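Local coordinates for polysaccharide biosynthesis protein CapD (Bacillus thuringiensis HD-771, PDB 6BWC) that probably catalyses an early, NADP-dependent dehydration of UDP-N-acetylglucosamine on the pathway to CMP-pseudaminic acid, at residues 154-168 with 217-229. The protein carries 2 engineered substitutions. Sequence-based numbering, arbitrary orientation.
Sequences EYSKGSSETTFTSVR and AMKIAKGGETFIL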
# COMPACT_ATOMS: atom_id res chain seq x y z
N GLU C 154 23.78 -3.75 -9.07
CA GLU C 154 25.14 -4.28 -9.03
C GLU C 154 26.09 -3.27 -8.42
O GLU C 154 26.80 -3.60 -7.48
CB GLU C 154 25.61 -4.66 -10.44
CG GLU C 154 26.98 -5.32 -10.57
CD GLU C 154 27.08 -6.65 -9.84
OE1 GLU C 154 26.05 -7.35 -9.69
OE2 GLU C 154 28.20 -7.01 -9.41
N TYR C 155 26.07 -2.05 -8.95
CA TYR C 155 26.93 -0.95 -8.47
C TYR C 155 26.86 -0.70 -6.97
O TYR C 155 27.88 -0.43 -6.34
CB TYR C 155 26.56 0.35 -9.19
CG TYR C 155 27.48 1.52 -8.92
CD1 TYR C 155 27.00 2.72 -8.39
CD2 TYR C 155 28.85 1.42 -9.18
CE1 TYR C 155 27.87 3.80 -8.14
CE2 TYR C 155 29.71 2.49 -8.95
CZ TYR C 155 29.23 3.68 -8.43
OH TYR C 155 30.10 4.72 -8.22
N SER C 156 25.65 -0.79 -6.42
CA SER C 156 25.41 -0.55 -4.98
C SER C 156 24.88 -1.76 -4.19
O SER C 156 24.44 -1.60 -3.05
CB SER C 156 24.48 0.65 -4.82
OG SER C 156 23.54 0.65 -5.88
N LYS C 157 24.95 -2.96 -4.76
CA LYS C 157 25.07 -4.23 -4.00
C LYS C 157 25.42 -4.00 -2.52
O LYS C 157 24.75 -4.51 -1.63
CB LYS C 157 26.24 -5.06 -4.55
CG LYS C 157 25.96 -6.11 -5.59
CD LYS C 157 27.30 -6.63 -6.11
CE LYS C 157 27.18 -8.05 -6.58
NZ LYS C 157 28.40 -8.61 -7.21
N GLY C 158 26.49 -3.26 -2.30
CA GLY C 158 27.00 -3.01 -0.98
C GLY C 158 27.86 -4.18 -0.59
O GLY C 158 28.99 -4.32 -1.05
N SER C 159 27.31 -5.02 0.26
CA SER C 159 28.00 -6.18 0.75
C SER C 159 27.29 -7.45 0.34
O SER C 159 27.66 -8.53 0.80
CB SER C 159 28.09 -6.09 2.26
OG SER C 159 29.30 -6.68 2.68
N SER C 160 26.26 -7.32 -0.51
CA SER C 160 25.53 -8.45 -1.06
C SER C 160 26.50 -9.17 -2.01
O SER C 160 27.27 -8.51 -2.74
CB SER C 160 24.24 -7.97 -1.77
OG SER C 160 23.63 -8.94 -2.59
N GLU C 161 26.51 -10.51 -1.94
CA GLU C 161 27.25 -11.32 -2.90
C GLU C 161 26.45 -11.52 -4.17
O GLU C 161 27.02 -12.00 -5.15
CB GLU C 161 27.60 -12.69 -2.30
CG GLU C 161 28.37 -12.68 -0.99
CD GLU C 161 29.69 -11.87 -1.01
OE1 GLU C 161 30.19 -11.58 0.09
OE2 GLU C 161 30.24 -11.52 -2.10
N THR C 162 25.15 -11.18 -4.16
CA THR C 162 24.25 -11.37 -5.32
C THR C 162 24.71 -10.61 -6.56
O THR C 162 24.91 -9.43 -6.52
CB THR C 162 22.80 -10.93 -5.01
OG1 THR C 162 22.28 -11.72 -3.95
CG2 THR C 162 21.89 -11.12 -6.22
N THR C 163 24.79 -11.31 -7.68
CA THR C 163 25.31 -10.76 -8.92
C THR C 163 24.14 -10.41 -9.85
O THR C 163 23.13 -11.10 -9.84
CB THR C 163 26.29 -11.79 -9.51
OG1 THR C 163 27.60 -11.22 -9.48
CG2 THR C 163 25.92 -12.23 -10.94
N PHE C 164 24.25 -9.35 -10.66
CA PHE C 164 23.19 -9.04 -11.64
C PHE C 164 23.74 -8.85 -13.05
O PHE C 164 24.76 -8.21 -13.24
CB PHE C 164 22.45 -7.79 -11.23
CG PHE C 164 21.81 -7.88 -9.87
CD1 PHE C 164 20.54 -8.42 -9.73
CD2 PHE C 164 22.48 -7.41 -8.74
CE1 PHE C 164 19.94 -8.50 -8.48
CE2 PHE C 164 21.90 -7.48 -7.49
CZ PHE C 164 20.63 -8.02 -7.36
N THR C 165 23.06 -9.41 -14.05
CA THR C 165 23.52 -9.34 -15.42
C THR C 165 22.35 -9.27 -16.38
O THR C 165 21.31 -9.87 -16.13
CB THR C 165 24.32 -10.60 -15.82
OG1 THR C 165 25.04 -11.12 -14.70
CG2 THR C 165 25.28 -10.29 -16.93
N SER C 166 22.56 -8.58 -17.49
CA SER C 166 21.58 -8.54 -18.56
C SER C 166 22.08 -9.28 -19.81
O SER C 166 23.25 -9.26 -20.16
CB SER C 166 21.25 -7.10 -18.89
OG SER C 166 20.40 -6.57 -17.89
N VAL C 167 21.15 -9.95 -20.46
CA VAL C 167 21.36 -10.57 -21.76
C VAL C 167 20.54 -9.66 -22.68
O VAL C 167 19.89 -8.76 -22.17
CB VAL C 167 20.92 -12.05 -21.64
CG1 VAL C 167 19.98 -12.49 -22.72
CG2 VAL C 167 22.14 -12.94 -21.58
N ARG C 168 20.58 -9.81 -24.01
CA ARG C 168 19.84 -8.87 -24.88
C ARG C 168 19.52 -9.50 -26.22
O ARG C 168 20.39 -9.74 -27.06
CB ARG C 168 20.64 -7.57 -25.05
CG ARG C 168 19.85 -6.30 -25.38
CD ARG C 168 20.81 -5.15 -25.75
NE ARG C 168 21.13 -4.21 -24.66
CZ ARG C 168 22.00 -3.18 -24.75
NH1 ARG C 168 22.68 -2.93 -25.85
NH2 ARG C 168 22.19 -2.38 -23.71
N ALA C 217 25.47 -16.70 -19.91
CA ALA C 217 25.56 -15.51 -19.08
C ALA C 217 25.27 -15.82 -17.62
O ALA C 217 25.80 -15.16 -16.74
CB ALA C 217 24.64 -14.42 -19.60
N MET C 218 24.42 -16.81 -17.35
CA MET C 218 24.21 -17.31 -15.98
C MET C 218 25.51 -17.84 -15.36
O MET C 218 25.84 -17.51 -14.23
CB MET C 218 23.17 -18.45 -15.97
CG MET C 218 22.11 -18.34 -14.90
SD MET C 218 22.45 -17.46 -13.37
CE MET C 218 20.76 -17.03 -13.02
N LYS C 219 26.24 -18.63 -16.15
CA LYS C 219 27.46 -19.31 -15.73
C LYS C 219 28.69 -18.41 -15.67
O LYS C 219 29.49 -18.52 -14.76
CB LYS C 219 27.77 -20.47 -16.68
CG LYS C 219 26.79 -21.64 -16.64
CD LYS C 219 26.44 -22.14 -18.05
CE LYS C 219 26.70 -23.62 -18.26
NZ LYS C 219 25.66 -24.51 -17.68
N ILE C 220 28.83 -17.54 -16.67
CA ILE C 220 30.08 -16.78 -16.92
C ILE C 220 30.18 -15.43 -16.20
O ILE C 220 31.29 -14.95 -15.88
CB ILE C 220 30.26 -16.52 -18.45
CG1 ILE C 220 30.49 -17.83 -19.21
CG2 ILE C 220 31.40 -15.54 -18.76
CD1 ILE C 220 31.70 -18.65 -18.78
N ALA C 221 29.01 -14.82 -15.98
CA ALA C 221 28.94 -13.39 -15.72
C ALA C 221 29.52 -13.02 -14.38
O ALA C 221 29.17 -13.62 -13.36
CB ALA C 221 27.51 -12.87 -15.84
N LYS C 222 30.42 -12.04 -14.43
CA LYS C 222 30.96 -11.35 -13.26
C LYS C 222 29.93 -10.45 -12.56
O LYS C 222 29.85 -10.44 -11.33
CB LYS C 222 32.26 -10.61 -13.66
CG LYS C 222 33.45 -11.56 -13.79
CD LYS C 222 34.19 -11.52 -15.14
CE LYS C 222 34.93 -12.85 -15.37
NZ LYS C 222 35.69 -12.91 -16.65
N GLY C 223 29.13 -9.71 -13.33
CA GLY C 223 28.03 -8.90 -12.77
C GLY C 223 28.05 -7.48 -13.27
O GLY C 223 29.07 -6.81 -13.18
N GLY C 224 26.91 -7.02 -13.78
CA GLY C 224 26.77 -5.70 -14.35
C GLY C 224 27.03 -5.64 -15.85
O GLY C 224 26.92 -4.56 -16.45
N GLU C 225 27.36 -6.78 -16.45
CA GLU C 225 27.64 -6.82 -17.89
C GLU C 225 26.38 -7.07 -18.66
O GLU C 225 25.32 -7.34 -18.07
CB GLU C 225 28.73 -7.83 -18.26
CG GLU C 225 28.60 -9.23 -17.70
CD GLU C 225 29.89 -9.69 -17.06
OE1 GLU C 225 29.84 -10.07 -15.87
OE2 GLU C 225 30.96 -9.65 -17.73
N THR C 226 26.49 -6.92 -19.98
CA THR C 226 25.38 -7.14 -20.91
C THR C 226 25.88 -7.99 -22.08
O THR C 226 26.71 -7.54 -22.84
CB THR C 226 24.77 -5.79 -21.39
OG1 THR C 226 24.26 -5.07 -20.26
CG2 THR C 226 23.64 -6.01 -22.41
N PHE C 227 25.37 -9.21 -22.20
CA PHE C 227 25.73 -10.08 -23.34
C PHE C 227 24.77 -9.92 -24.55
O PHE C 227 23.56 -9.98 -24.40
CB PHE C 227 25.72 -11.54 -22.89
CG PHE C 227 26.74 -11.86 -21.83
CD1 PHE C 227 26.45 -11.69 -20.50
CD2 PHE C 227 27.97 -12.37 -22.17
CE1 PHE C 227 27.39 -12.01 -19.52
CE2 PHE C 227 28.92 -12.67 -21.21
CZ PHE C 227 28.62 -12.49 -19.88
N ILE C 228 25.33 -9.71 -25.75
CA ILE C 228 24.53 -9.71 -27.00
C ILE C 228 25.16 -10.62 -28.05
O ILE C 228 26.37 -10.63 -28.25
CB ILE C 228 24.38 -8.31 -27.64
CG1 ILE C 228 24.11 -7.23 -26.59
CG2 ILE C 228 23.28 -8.32 -28.72
CD1 ILE C 228 25.36 -6.53 -26.13
N LEU C 229 24.30 -11.33 -28.75
CA LEU C 229 24.71 -12.39 -29.65
C LEU C 229 24.83 -11.82 -31.04
O LEU C 229 24.05 -10.94 -31.40
CB LEU C 229 23.64 -13.48 -29.62
CG LEU C 229 24.04 -14.88 -30.07
CD1 LEU C 229 25.10 -15.52 -29.15
CD2 LEU C 229 22.78 -15.76 -30.13
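The carbonyl oxygen of S166 is gripped twice by the neighbouring strand. F227 N donates a hydrogen bond to S166 O at 2.9 Å. The CA of T226 adds a CA-H...O contact to S166 O at 3.1 Å. One step back, S166 N reaches E225 O at 3.1 Å in a nearly straight bond. Strands 163-169 and 226-229 run parallel, with 18° between the segments 163-168 and 226-229. They belong to the central sheet of the NADP-binding Rossmann fold. The long connection between them includes helix 207-220, which packs on one face of this sheet. On that face V167 CG2 meets the methyl of A217. T165 CG2 sits at the edge of the F227 ring, 3.6 Å from E225 CG.

On the face of S166, R168 and I228 run side by side, with R168 CB 3.8 Å from I228 CG1. A bend at chi3 (-97°) turns the R168 guanidinium so that T226 CG2 lies over one of its faces. Its charge is paired with E147 and E280.

Just before strand 226-229, the loop 221-225 is pinned to strand 163-169. T163 OG1 donates to K222 O at 3.0 Å, from 42° above the carbonyl plane, and G224 N bonds to F164 O. E154 lies across the G223-G224 peptide, its CG 3.6 Å from G224 N. Its carboxylate is held at both oxygens: F164 N donates to E154 OE1 at 2.9 Å, and K157 forms a salt bridge with OE2.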